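Local coordinates for protein single-stranded-DNA-specific exonuclease RecJ (Thermus thermophilus, PDB 2ZXR) that degrades single-stranded DNA exonucleolytically in the 5' to 3' direction, requiring divalent metal ions such as magnesium or manganese, at residues V222-W226 with P452-N457; S371-I375 with D423-E427; L464-E470 with F482-V487. All blocks are in the same frame, centred on the assembly; numbering follows the deposited sequence.

Contact 1: residues V222-W226 with P452-N457; sequences VAPLW and PYGEGN
The indole of Trp226 meets Gly456 with its edge: CZ3 sits 3.6 Å from Gly456 O, which lies near the ring plane, while one face carries CB of Pro224, 3.3 Å above the plane and offset toward the rim. The other aromatic ring, on Tyr453, turns its edge to Asn457 O.

Leu225 points into the other loop, and its CD1 comes 3.8 Å from Gly454 CA. Backbone runs close to backbone at Gly456, whose N is 3.2 Å from Leu225 N; both are donors, so that approach is packing and not a bond. A water provides a polar link, donating to Leu225 O at 2.8 Å and to Pro452 O at 2.7 Å. Glu455, with CG anti to the backbone N (chi1 170°), lays CG 3.4 Å from Val222 O and crosses the Val222 side chain at about a right angle.

Val222 closes a Schellman motif and directly follows Asp221, a metal ligand; the loop thus starts at the metal site, with the Ala223 side chain about 7 Å from the magnesium ion. It connects helix 211-220 to helix 227-239, where Val233 touches both Leu225 and Pro452; the partner loop, within the OB region, runs between helix 440-447 and strand 462-466.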
# COMPACT_ATOMS: atom_id res chain seq x y z
N VAL A 222 -0.50 -10.13 5.36
CA VAL A 222 -0.85 -8.78 4.92
C VAL A 222 -0.96 -7.83 6.11
O VAL A 222 -1.85 -7.00 6.16
CB VAL A 222 -2.15 -8.73 4.10
CG1 VAL A 222 -2.32 -7.34 3.44
CG2 VAL A 222 -2.13 -9.83 3.01
N ALA A 223 -0.05 -7.98 7.05
CA ALA A 223 -0.01 -7.13 8.22
C ALA A 223 0.78 -5.87 7.83
O ALA A 223 1.55 -5.87 6.86
CB ALA A 223 0.66 -7.84 9.36
N PRO A 224 0.57 -4.78 8.57
CA PRO A 224 1.24 -3.50 8.33
C PRO A 224 2.75 -3.63 8.51
O PRO A 224 3.25 -4.07 9.57
CB PRO A 224 0.62 -2.57 9.39
CG PRO A 224 -0.74 -3.16 9.62
CD PRO A 224 -0.45 -4.65 9.63
N LEU A 225 3.48 -3.23 7.47
CA LEU A 225 4.91 -3.30 7.49
C LEU A 225 5.61 -2.07 8.08
O LEU A 225 6.25 -1.30 7.37
CB LEU A 225 5.41 -3.58 6.08
CG LEU A 225 5.01 -4.92 5.43
CD1 LEU A 225 5.95 -5.16 4.22
CD2 LEU A 225 5.17 -6.10 6.43
N TRP A 226 5.46 -1.87 9.37
CA TRP A 226 6.15 -0.78 10.04
C TRP A 226 6.66 -1.25 11.39
O TRP A 226 6.28 -2.32 11.87
CB TRP A 226 5.24 0.47 10.19
CG TRP A 226 3.86 0.27 10.75
CD1 TRP A 226 3.53 -0.18 11.99
CD2 TRP A 226 2.62 0.61 10.10
NE1 TRP A 226 2.15 -0.15 12.16
CE2 TRP A 226 1.58 0.33 11.01
CE3 TRP A 226 2.31 1.12 8.83
CZ2 TRP A 226 0.23 0.54 10.70
CZ3 TRP A 226 0.96 1.33 8.51
CH2 TRP A 226 -0.06 1.04 9.44
N PRO A 452 11.23 -2.36 2.77
CA PRO A 452 10.22 -3.05 1.95
C PRO A 452 8.81 -2.43 1.88
O PRO A 452 8.23 -2.07 2.92
CB PRO A 452 10.19 -4.44 2.55
CG PRO A 452 10.37 -4.14 4.03
CD PRO A 452 11.48 -3.09 4.03
N TYR A 453 8.29 -2.31 0.66
CA TYR A 453 6.94 -1.82 0.41
C TYR A 453 5.96 -2.94 0.74
O TYR A 453 6.25 -4.13 0.52
CB TYR A 453 6.71 -1.43 -1.06
CG TYR A 453 7.46 -0.19 -1.50
CD1 TYR A 453 7.36 0.99 -0.77
CD2 TYR A 453 8.29 -0.21 -2.62
CE1 TYR A 453 8.06 2.11 -1.13
CE2 TYR A 453 9.01 0.92 -3.00
CZ TYR A 453 8.87 2.08 -2.25
OH TYR A 453 9.50 3.24 -2.63
N GLY A 454 4.79 -2.56 1.24
CA GLY A 454 3.77 -3.55 1.56
C GLY A 454 2.56 -2.90 2.17
O GLY A 454 2.38 -1.68 2.07
N GLU A 455 1.71 -3.71 2.80
CA GLU A 455 0.52 -3.21 3.45
C GLU A 455 0.87 -1.94 4.24
O GLU A 455 0.13 -0.96 4.22
CB GLU A 455 -0.05 -4.28 4.40
CG GLU A 455 -1.15 -3.77 5.32
CD GLU A 455 -2.38 -3.25 4.56
OE1 GLU A 455 -2.49 -3.52 3.34
OE2 GLU A 455 -3.23 -2.59 5.19
N GLY A 456 1.99 -1.94 4.93
CA GLY A 456 2.30 -0.70 5.64
C GLY A 456 2.60 0.58 4.82
O GLY A 456 2.03 1.64 5.06
N ASN A 457 3.54 0.49 3.89
CA ASN A 457 3.93 1.62 3.07
C ASN A 457 3.90 1.16 1.65
O ASN A 457 4.78 0.40 1.24
CB ASN A 457 5.37 2.11 3.41
CG ASN A 457 6.30 0.98 3.61
OD1 ASN A 457 7.50 1.01 3.28
ND2 ASN A 457 5.75 -0.07 4.18
O HOH W 1 8.38 -1.56 5.59

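Contact 2: residues S371-I375 with D423-E427; sequences SLAPI and DPVRE
Ala373 and Pro424 mark the nearest backbone approach, their CA atoms 4.8 Å apart, where a type II' turn from Leu372 to Ile375, closed by Ile375 N donating to Leu372 O at 3.0 Å, meets the extended chain leading into strand 426-433. Ala373 occupies the second position of that turn with positive phi (56°), and its methyl is directed at the other segment.

Leu372, Ala373 and Pro374 all touch Pro424, whose ring is directed at the turn. Leu372 comes across it at about a right angle, with CG 3.7 Å from Pro424 CB and CD2 3.9 Å from Pro424 CG. Leu372 can do so because its CG stands between backbone N and carbonyl carbon (chi1 75°), the crowded position for a branched side chain. The methyl of Ala373 also lies against the proline, but the modelled spacing is too short to be trusted. The Pro374 ring adds a looser touch, CD lying 4.2 Å from Pro424 CA. The contact between the two segments is thus wholly apolar, small, and near the surface.

The turn joins strand 366-370 to helix 377-383 in the DHHA1 region, with Ile375 packed on helix 407-419. Asp423 forms a salt bridge with Arg357, and just beyond Pro424 the chain enters strand 426-433, which lies beside strand 5-9.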
# COMPACT_ATOMS: atom_id res chain seq x y z
N SER A 371 -15.49 -7.19 1.45
CA SER A 371 -16.17 -5.92 1.43
C SER A 371 -15.17 -4.77 1.52
O SER A 371 -13.95 -4.99 1.63
CB SER A 371 -17.16 -5.83 2.60
OG SER A 371 -18.02 -4.70 2.45
N LEU A 372 -15.69 -3.55 1.47
CA LEU A 372 -14.86 -2.36 1.53
C LEU A 372 -15.72 -1.19 1.95
O LEU A 372 -16.90 -1.34 2.26
CB LEU A 372 -14.34 -2.01 0.13
CG LEU A 372 -15.36 -1.38 -0.85
CD1 LEU A 372 -14.64 -0.94 -2.14
CD2 LEU A 372 -16.47 -2.38 -1.22
N ALA A 373 -15.09 -0.02 1.93
CA ALA A 373 -15.76 1.25 2.16
C ALA A 373 -16.52 1.38 3.44
O ALA A 373 -15.97 1.10 4.51
CB ALA A 373 -16.65 1.52 1.00
N PRO A 374 -17.79 1.85 3.37
CA PRO A 374 -18.39 1.91 4.70
C PRO A 374 -19.19 0.65 4.97
O PRO A 374 -19.99 0.62 5.89
CB PRO A 374 -19.27 3.14 4.61
CG PRO A 374 -19.83 3.01 3.22
CD PRO A 374 -18.60 2.63 2.41
N ILE A 375 -18.99 -0.39 4.18
CA ILE A 375 -19.76 -1.60 4.44
C ILE A 375 -18.96 -2.70 5.06
O ILE A 375 -18.04 -3.25 4.44
CB ILE A 375 -20.44 -2.13 3.19
CG1 ILE A 375 -21.30 -1.03 2.58
CG2 ILE A 375 -21.30 -3.34 3.54
CD1 ILE A 375 -21.94 -1.45 1.31
N ASP A 423 -22.43 4.74 -1.59
CA ASP A 423 -21.61 3.89 -2.45
C ASP A 423 -20.15 3.94 -2.03
O ASP A 423 -19.65 4.97 -1.56
CB ASP A 423 -21.71 4.34 -3.91
CG ASP A 423 -23.08 4.07 -4.49
OD1 ASP A 423 -23.38 4.64 -5.57
OD2 ASP A 423 -23.84 3.29 -3.88
N PRO A 424 -19.44 2.81 -2.16
CA PRO A 424 -18.01 2.82 -1.78
C PRO A 424 -17.25 3.65 -2.83
O PRO A 424 -17.66 3.69 -3.99
CB PRO A 424 -17.62 1.34 -1.85
CG PRO A 424 -18.93 0.61 -1.57
CD PRO A 424 -19.93 1.43 -2.37
N VAL A 425 -16.16 4.30 -2.42
CA VAL A 425 -15.32 5.08 -3.32
C VAL A 425 -13.85 4.69 -3.13
O VAL A 425 -13.44 4.36 -2.02
CB VAL A 425 -15.45 6.61 -3.06
CG1 VAL A 425 -16.85 7.07 -3.39
CG2 VAL A 425 -15.09 6.94 -1.60
N ARG A 426 -13.08 4.72 -4.21
CA ARG A 426 -11.66 4.37 -4.16
C ARG A 426 -10.84 5.66 -4.23
O ARG A 426 -11.16 6.58 -4.98
CB ARG A 426 -11.29 3.44 -5.34
CG ARG A 426 -9.81 3.09 -5.44
CD ARG A 426 -9.54 1.76 -6.19
NE ARG A 426 -9.76 1.82 -7.64
CZ ARG A 426 -8.93 2.39 -8.52
NH1 ARG A 426 -9.23 2.39 -9.82
NH2 ARG A 426 -7.80 2.96 -8.11
N GLU A 427 -9.80 5.74 -3.41
CA GLU A 427 -8.93 6.91 -3.43
C GLU A 427 -7.56 6.53 -4.00
O GLU A 427 -7.10 5.41 -3.79
CB GLU A 427 -8.73 7.49 -2.03
CG GLU A 427 -7.50 8.41 -2.00
CD GLU A 427 -7.30 9.15 -0.69
OE1 GLU A 427 -8.14 10.04 -0.38
OE2 GLU A 427 -6.31 8.85 0.02

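Contact 3: residues L464-E470 with F482-V487; sequences LFGAPEE and FRLKGV
An antiparallel bridge between Glu469 and Arg483, within the OB domain, draws the chain just ahead of strand 471-473 alongside strand 479-484. Arg483 N donates to Glu469 O at 2.8 Å, in the carbonyl plane but bent (142° at the hydrogen); the return bond, Glu469 N to Arg483 O at 3.1 Å, is weak. Pro468 CA sends a C-H toward the same Arg483 O.

Glu469 folds back over this pair. Its CG stands between backbone N and carbonyl carbon (chi1 54°), and with a further bend at chi2 OE1 ends 3.2 Å from Arg483 O, two acceptors whose closeness is probably unfavourable by itself. Glu470 behaves otherwise: its extended side chain brings OE2 to Arg483 NH1 at 3.3 Å, a salt bridge in which carboxylate and guanidinium are strongly tilted against each other. The guanidinium also has Gly486 O at its edge, in plane.

Apolar groups make up much of the rest. Leu484 spreads its two methyls, CD1 reaching Leu464 CB at 3.7 Å and CD2 lying 3.7 Å from the carbonyl carbon of Gly466. Pro468 CB closes on the Phe482 ring obliquely, 3.4 Å from CD1, while the Val487 and Leu464 side chains cross at about a right angle, CG1 of Val487 meeting CD2 of Leu464. Lys485 runs past Phe465, its CE coming near the carbonyl oxygen.

Leu484 to Val487 form a type I' turn, the two-residue loop of the hairpin between strands 479-484 and 487-492. Strand 464-466 passes strand 482-484 at 94°; Leu464, the end of Leu484, and Val487 gather on the buried side, joined by Val505 and Val522. A chain turning a corner, and strands crossing nearly at right angles round an apolar centre, are consistent with the OB-fold barrel.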
# COMPACT_ATOMS: atom_id res chain seq x y z
N LEU A 464 1.55 13.02 -13.05
CA LEU A 464 2.12 13.57 -14.27
C LEU A 464 0.90 14.19 -14.95
O LEU A 464 -0.25 13.75 -14.70
CB LEU A 464 2.73 12.51 -15.17
CG LEU A 464 4.04 11.89 -14.70
CD1 LEU A 464 3.77 11.03 -13.45
CD2 LEU A 464 4.64 11.03 -15.82
N PHE A 465 1.14 15.20 -15.78
CA PHE A 465 0.04 15.90 -16.42
C PHE A 465 0.47 16.47 -17.76
O PHE A 465 1.62 16.91 -17.90
CB PHE A 465 -0.43 17.04 -15.51
CG PHE A 465 -1.67 17.73 -15.99
CD1 PHE A 465 -1.61 18.75 -16.93
CD2 PHE A 465 -2.92 17.34 -15.51
CE1 PHE A 465 -2.79 19.38 -17.40
CE2 PHE A 465 -4.11 17.96 -15.98
CZ PHE A 465 -4.03 18.98 -16.93
N GLY A 466 -0.43 16.46 -18.73
CA GLY A 466 -0.10 17.03 -20.02
C GLY A 466 -0.77 16.43 -21.24
O GLY A 466 -1.74 15.66 -21.15
N ALA A 467 -0.25 16.83 -22.40
CA ALA A 467 -0.76 16.33 -23.66
C ALA A 467 0.21 15.23 -24.01
O ALA A 467 1.41 15.47 -24.16
CB ALA A 467 -0.75 17.43 -24.72
N PRO A 468 -0.28 14.00 -24.11
CA PRO A 468 0.56 12.85 -24.43
C PRO A 468 1.18 13.01 -25.81
O PRO A 468 0.59 13.66 -26.67
CB PRO A 468 -0.41 11.68 -24.38
CG PRO A 468 -1.72 12.32 -24.79
CD PRO A 468 -1.71 13.62 -24.04
N GLU A 469 2.36 12.44 -26.01
CA GLU A 469 3.04 12.53 -27.29
C GLU A 469 3.79 11.25 -27.60
O GLU A 469 4.12 10.48 -26.69
CB GLU A 469 4.03 13.69 -27.29
CG GLU A 469 5.00 13.63 -26.15
CD GLU A 469 5.15 14.97 -25.47
OE1 GLU A 469 5.64 15.01 -24.32
OE2 GLU A 469 4.77 15.97 -26.10
N GLU A 470 4.05 11.03 -28.88
CA GLU A 470 4.77 9.85 -29.34
C GLU A 470 4.07 8.58 -28.89
O GLU A 470 4.73 7.58 -28.58
CB GLU A 470 6.21 9.87 -28.83
CG GLU A 470 6.96 11.14 -29.18
CD GLU A 470 8.45 11.02 -28.95
OE1 GLU A 470 9.17 11.99 -29.26
OE2 GLU A 470 8.90 9.95 -28.48
N PHE A 482 3.52 6.37 -24.10
CA PHE A 482 3.53 7.75 -24.59
C PHE A 482 4.41 8.61 -23.69
O PHE A 482 4.99 8.10 -22.72
CB PHE A 482 2.10 8.30 -24.65
CG PHE A 482 1.42 8.35 -23.33
CD1 PHE A 482 1.47 9.49 -22.54
CD2 PHE A 482 0.73 7.23 -22.85
CE1 PHE A 482 0.86 9.52 -21.29
CE2 PHE A 482 0.12 7.25 -21.60
CZ PHE A 482 0.19 8.40 -20.82
N ARG A 483 4.51 9.89 -24.01
CA ARG A 483 5.34 10.79 -23.22
C ARG A 483 4.66 12.01 -22.67
O ARG A 483 3.80 12.60 -23.32
CB ARG A 483 6.55 11.24 -24.04
CG ARG A 483 7.63 10.21 -24.16
CD ARG A 483 8.98 10.87 -24.34
NE ARG A 483 10.07 9.95 -24.01
CZ ARG A 483 10.28 8.79 -24.62
NH1 ARG A 483 9.47 8.40 -25.60
NH2 ARG A 483 11.29 8.01 -24.24
N LEU A 484 5.05 12.40 -21.46
CA LEU A 484 4.52 13.59 -20.83
C LEU A 484 5.72 14.38 -20.33
O LEU A 484 6.44 13.93 -19.43
CB LEU A 484 3.61 13.25 -19.64
CG LEU A 484 2.23 12.65 -19.91
CD1 LEU A 484 1.48 12.56 -18.60
CD2 LEU A 484 1.45 13.51 -20.90
N LYS A 485 5.93 15.56 -20.94
CA LYS A 485 7.05 16.43 -20.59
C LYS A 485 8.36 15.65 -20.64
O LYS A 485 9.18 15.73 -19.72
CB LYS A 485 6.86 17.00 -19.18
CG LYS A 485 5.46 17.52 -18.85
CD LYS A 485 5.05 18.68 -19.73
CE LYS A 485 3.65 19.14 -19.37
NZ LYS A 485 3.09 20.13 -20.35
N GLY A 486 8.56 14.88 -21.71
CA GLY A 486 9.79 14.11 -21.84
C GLY A 486 9.92 12.84 -21.00
O GLY A 486 10.95 12.17 -21.05
N VAL A 487 8.90 12.50 -20.22
CA VAL A 487 8.96 11.28 -19.40
C VAL A 487 8.17 10.16 -20.06
O VAL A 487 6.99 10.35 -20.36
CB VAL A 487 8.36 11.50 -17.99
CG1 VAL A 487 8.26 10.17 -17.28
CG2 VAL A 487 9.21 12.48 -17.20

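How the contacts relate
Contacts 1 and 3 are both partly buried, contact 1 nearest the middle of the chain and contact 3 farthest out, with one side against the OB interior; contact 2 is at the surface. Contacts 2 and 3 reach the same sheet, through strands 426-433 and 462-466, which are neighbours in it. Contact 1 instead ties the loop after a metal ligand to the OB region, and contact 2 is nested inside the chain loop closed by contact 1. The chemistry follows place: water and close backbone packing at contact 1, purely apolar touching at contact 2, and backbone bonds, a salt bridge and leucine packing at contact 3.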